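Local atomic coordinates of 5-oxopent-3-ene-1,2,5-tricarboxylate decarboxylase (Exiguobacterium antarcticum B7, PDB entry 6IYM), a protein that belongs to the fumarylacetoacetate hydrolase family of enzymes and carries a magnesium ion held by acidic side chains. Residues Glu124-Leu138 with Arg227-Thr241. Sequence-based numbering, arbitrary orientation.
Sequences EGELAIIIGTTGRDL and RGMTLEAGDVIATGT. With MG (magnesium ion), chain C.
The hydroxyl of T241 donates to the carbonyl of G125 (OG1 to O, 2.6 Å), tying the chain after strand 236-238 to strand 121-131 between its two metal ligands. E126 divides its carboxylate: OE2 binds the magnesium at 2.0 Å, while OE1 is met from above the carboxylate plane by G240 N. E124 supplies OE2 to the same ion, its CG and CD packed over T241 CG2, and its OE1 pairs with R159. L127 O accepts twice from T239, from N and from OG1 (2.7 Å); chi1 of 59° sets that hydroxyl between N and carbonyl carbon, leaving CG2 against I129 CD1. A water bridges L127 N, T239 OG1 and G240 O.

Further along, I129 and I237 exchange both backbone bonds, and I131 N reaches D235 O almost straight (174°). The type II turn 232-235 sends G234 N to I131 O. Beyond it, D137 OD1 takes the N of G228 and OD2 the NE of R136. On one side, I131 CD1 rests against L231 CD1 and I237 CD1, each 4.0 Å away, with helix 218-225 alongside. This antiparallel pair belongs to the mixed sheet of the FAH fold, and D155 completes the protein ligands of its acidic magnesium site.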
# COMPACT_ATOMS: atom_id res chain seq x y z
N GLU A 124 -8.69 -9.85 -14.18
CA GLU A 124 -7.32 -9.79 -14.79
C GLU A 124 -6.48 -10.89 -14.15
O GLU A 124 -6.14 -10.75 -12.97
CB GLU A 124 -6.62 -8.45 -14.57
CG GLU A 124 -7.23 -7.26 -15.30
CD GLU A 124 -6.41 -5.97 -15.30
OE1 GLU A 124 -6.87 -5.01 -15.94
OE2 GLU A 124 -5.36 -5.89 -14.62
N GLY A 125 -6.17 -11.94 -14.90
CA GLY A 125 -5.32 -13.04 -14.41
C GLY A 125 -3.87 -12.67 -14.51
O GLY A 125 -3.50 -12.08 -15.56
N GLU A 126 -3.08 -12.91 -13.47
CA GLU A 126 -1.69 -12.34 -13.41
C GLU A 126 -0.70 -13.24 -12.67
O GLU A 126 -1.07 -13.88 -11.65
CB GLU A 126 -1.74 -10.95 -12.77
CG GLU A 126 -2.61 -9.94 -13.50
CD GLU A 126 -2.36 -8.45 -13.20
OE1 GLU A 126 -1.31 -8.12 -12.58
OE2 GLU A 126 -3.18 -7.61 -13.67
N LEU A 127 0.54 -13.28 -13.17
CA LEU A 127 1.69 -13.89 -12.47
C LEU A 127 2.14 -12.93 -11.38
O LEU A 127 2.36 -11.75 -11.68
CB LEU A 127 2.82 -14.14 -13.46
CG LEU A 127 4.14 -14.62 -12.86
CD1 LEU A 127 3.97 -15.95 -12.17
CD2 LEU A 127 5.21 -14.70 -13.94
N ALA A 128 2.25 -13.41 -10.15
CA ALA A 128 2.68 -12.63 -8.98
C ALA A 128 4.11 -13.02 -8.64
O ALA A 128 4.34 -14.21 -8.46
CB ALA A 128 1.78 -12.92 -7.82
N ILE A 129 5.01 -12.04 -8.56
CA ILE A 129 6.37 -12.21 -7.95
C ILE A 129 6.28 -12.07 -6.42
O ILE A 129 5.78 -11.03 -5.94
CB ILE A 129 7.37 -11.19 -8.51
CG1 ILE A 129 7.42 -11.19 -10.04
CG2 ILE A 129 8.75 -11.39 -7.89
CD1 ILE A 129 8.09 -9.95 -10.62
N ILE A 130 6.83 -13.03 -5.69
CA ILE A 130 6.95 -13.00 -4.20
C ILE A 130 8.40 -12.67 -3.81
O ILE A 130 9.27 -13.49 -4.04
CB ILE A 130 6.50 -14.34 -3.62
CG1 ILE A 130 5.13 -14.76 -4.15
CG2 ILE A 130 6.52 -14.26 -2.11
CD1 ILE A 130 4.01 -13.92 -3.63
N ILE A 131 8.63 -11.52 -3.18
CA ILE A 131 10.01 -11.04 -2.83
C ILE A 131 10.41 -11.77 -1.56
O ILE A 131 9.56 -11.90 -0.66
CB ILE A 131 10.02 -9.51 -2.67
CG1 ILE A 131 9.59 -8.80 -3.96
CG2 ILE A 131 11.36 -9.00 -2.16
CD1 ILE A 131 10.55 -8.98 -5.11
N GLY A 132 11.63 -12.31 -1.53
CA GLY A 132 12.12 -13.12 -0.41
C GLY A 132 13.17 -12.39 0.41
O GLY A 132 13.40 -12.78 1.56
N THR A 133 13.81 -11.38 -0.17
CA THR A 133 14.93 -10.64 0.48
C THR A 133 14.79 -9.15 0.13
O THR A 133 14.64 -8.80 -1.06
CB THR A 133 16.31 -11.25 0.15
OG1 THR A 133 16.62 -11.14 -1.23
CG2 THR A 133 16.40 -12.71 0.52
N THR A 134 14.79 -8.31 1.17
CA THR A 134 14.66 -6.83 1.09
C THR A 134 15.85 -6.30 0.30
O THR A 134 16.96 -6.82 0.47
CB THR A 134 14.62 -6.22 2.49
OG1 THR A 134 13.52 -6.86 3.14
CG2 THR A 134 14.47 -4.71 2.48
N GLY A 135 15.63 -5.33 -0.56
CA GLY A 135 16.75 -4.80 -1.36
C GLY A 135 16.28 -3.61 -2.14
O GLY A 135 15.07 -3.37 -2.21
N ARG A 136 17.22 -2.94 -2.79
CA ARG A 136 16.93 -1.72 -3.58
C ARG A 136 17.86 -1.72 -4.78
O ARG A 136 18.91 -2.34 -4.66
CB ARG A 136 17.16 -0.52 -2.66
CG ARG A 136 16.58 0.77 -3.19
CD ARG A 136 16.99 1.88 -2.26
NE ARG A 136 17.83 2.85 -2.94
CZ ARG A 136 18.00 4.10 -2.55
NH1 ARG A 136 17.41 4.55 -1.46
NH2 ARG A 136 18.75 4.91 -3.27
N ASP A 137 17.48 -1.06 -5.87
CA ASP A 137 18.38 -0.86 -7.05
C ASP A 137 18.91 -2.23 -7.48
O ASP A 137 20.13 -2.42 -7.56
CB ASP A 137 19.48 0.13 -6.70
CG ASP A 137 18.90 1.42 -6.15
OD1 ASP A 137 18.00 1.96 -6.80
OD2 ASP A 137 19.30 1.82 -5.04
N LEU A 138 17.98 -3.16 -7.70
CA LEU A 138 18.26 -4.52 -8.21
C LEU A 138 18.87 -4.43 -9.62
O LEU A 138 18.57 -3.49 -10.39
CB LEU A 138 16.96 -5.34 -8.13
CG LEU A 138 16.74 -6.06 -6.80
CD1 LEU A 138 16.96 -5.14 -5.62
CD2 LEU A 138 15.35 -6.70 -6.70
N ARG A 227 14.16 0.83 -8.31
CA ARG A 227 15.04 2.00 -8.55
C ARG A 227 14.67 3.14 -7.58
O ARG A 227 13.63 3.82 -7.80
CB ARG A 227 14.93 2.46 -10.01
CG ARG A 227 16.18 2.21 -10.84
CD ARG A 227 16.16 3.12 -12.05
NE ARG A 227 16.26 2.36 -13.28
CZ ARG A 227 16.07 2.86 -14.50
NH1 ARG A 227 15.74 4.14 -14.64
NH2 ARG A 227 16.21 2.08 -15.56
N GLY A 228 15.51 3.36 -6.57
CA GLY A 228 15.28 4.35 -5.50
C GLY A 228 14.15 3.94 -4.55
O GLY A 228 13.81 4.74 -3.66
N MET A 229 13.58 2.74 -4.72
CA MET A 229 12.49 2.23 -3.83
C MET A 229 12.85 0.84 -3.30
O MET A 229 12.96 -0.10 -4.12
CB MET A 229 11.14 2.14 -4.55
CG MET A 229 10.00 2.05 -3.54
SD MET A 229 8.38 1.80 -4.30
CE MET A 229 8.58 0.15 -4.95
N THR A 230 12.98 0.71 -1.98
CA THR A 230 13.26 -0.58 -1.29
C THR A 230 12.06 -1.53 -1.44
O THR A 230 10.90 -1.11 -1.18
CB THR A 230 13.65 -0.36 0.18
OG1 THR A 230 14.86 0.40 0.19
CG2 THR A 230 13.87 -1.64 0.95
N LEU A 231 12.33 -2.77 -1.89
CA LEU A 231 11.36 -3.88 -1.86
C LEU A 231 11.55 -4.61 -0.54
O LEU A 231 12.72 -4.86 -0.18
CB LEU A 231 11.59 -4.80 -3.06
CG LEU A 231 11.46 -4.16 -4.44
CD1 LEU A 231 11.70 -5.20 -5.55
CD2 LEU A 231 10.10 -3.51 -4.60
N GLU A 232 10.46 -4.92 0.15
CA GLU A 232 10.45 -5.68 1.43
C GLU A 232 10.23 -7.17 1.16
O GLU A 232 9.44 -7.50 0.30
CB GLU A 232 9.34 -5.18 2.36
CG GLU A 232 9.27 -3.67 2.49
CD GLU A 232 10.37 -3.02 3.31
OE1 GLU A 232 11.20 -3.76 3.89
OE2 GLU A 232 10.41 -1.77 3.37
N ALA A 233 10.88 -8.04 1.92
CA ALA A 233 10.55 -9.48 2.01
C ALA A 233 9.03 -9.61 2.17
O ALA A 233 8.45 -8.91 3.01
CB ALA A 233 11.30 -10.12 3.16
N GLY A 234 8.40 -10.42 1.33
CA GLY A 234 6.94 -10.65 1.35
C GLY A 234 6.18 -9.68 0.48
O GLY A 234 4.92 -9.79 0.43
N ASP A 235 6.86 -8.74 -0.18
CA ASP A 235 6.23 -7.93 -1.26
C ASP A 235 5.63 -8.87 -2.33
O ASP A 235 6.27 -9.91 -2.65
CB ASP A 235 7.22 -6.99 -1.93
CG ASP A 235 7.20 -5.59 -1.38
OD1 ASP A 235 6.19 -5.21 -0.75
OD2 ASP A 235 8.20 -4.87 -1.60
N VAL A 236 4.47 -8.50 -2.86
CA VAL A 236 3.76 -9.21 -3.97
C VAL A 236 3.71 -8.25 -5.16
O VAL A 236 3.09 -7.18 -5.06
CB VAL A 236 2.35 -9.67 -3.57
CG1 VAL A 236 1.65 -10.44 -4.69
CG2 VAL A 236 2.36 -10.50 -2.31
N ILE A 237 4.31 -8.62 -6.28
CA ILE A 237 4.27 -7.77 -7.50
C ILE A 237 3.42 -8.49 -8.54
O ILE A 237 3.84 -9.60 -9.01
CB ILE A 237 5.70 -7.44 -7.97
CG1 ILE A 237 6.53 -6.91 -6.81
CG2 ILE A 237 5.66 -6.45 -9.13
CD1 ILE A 237 7.98 -6.65 -7.14
N ALA A 238 2.31 -7.88 -8.93
CA ALA A 238 1.41 -8.40 -9.97
C ALA A 238 1.92 -7.90 -11.33
O ALA A 238 1.97 -6.70 -11.49
CB ALA A 238 0.00 -7.97 -9.68
N THR A 239 2.27 -8.79 -12.27
CA THR A 239 3.13 -8.46 -13.44
C THR A 239 2.32 -8.16 -14.69
O THR A 239 2.94 -8.11 -15.77
CB THR A 239 4.19 -9.54 -13.68
OG1 THR A 239 3.53 -10.77 -13.91
CG2 THR A 239 5.14 -9.70 -12.51
N GLY A 240 1.02 -7.89 -14.54
CA GLY A 240 0.09 -7.53 -15.63
C GLY A 240 -0.66 -8.75 -16.14
O GLY A 240 -0.38 -9.87 -15.67
N THR A 241 -1.53 -8.56 -17.13
CA THR A 241 -2.55 -9.53 -17.56
C THR A 241 -2.51 -9.67 -19.07
O THR A 241 -2.28 -8.70 -19.78
CB THR A 241 -3.90 -9.06 -17.03
OG1 THR A 241 -4.70 -10.24 -17.03
CG2 THR A 241 -4.52 -7.93 -17.84
MG MG C . -3.66 -5.69 -13.57
O HOH W 1 1.33 -11.68 -15.59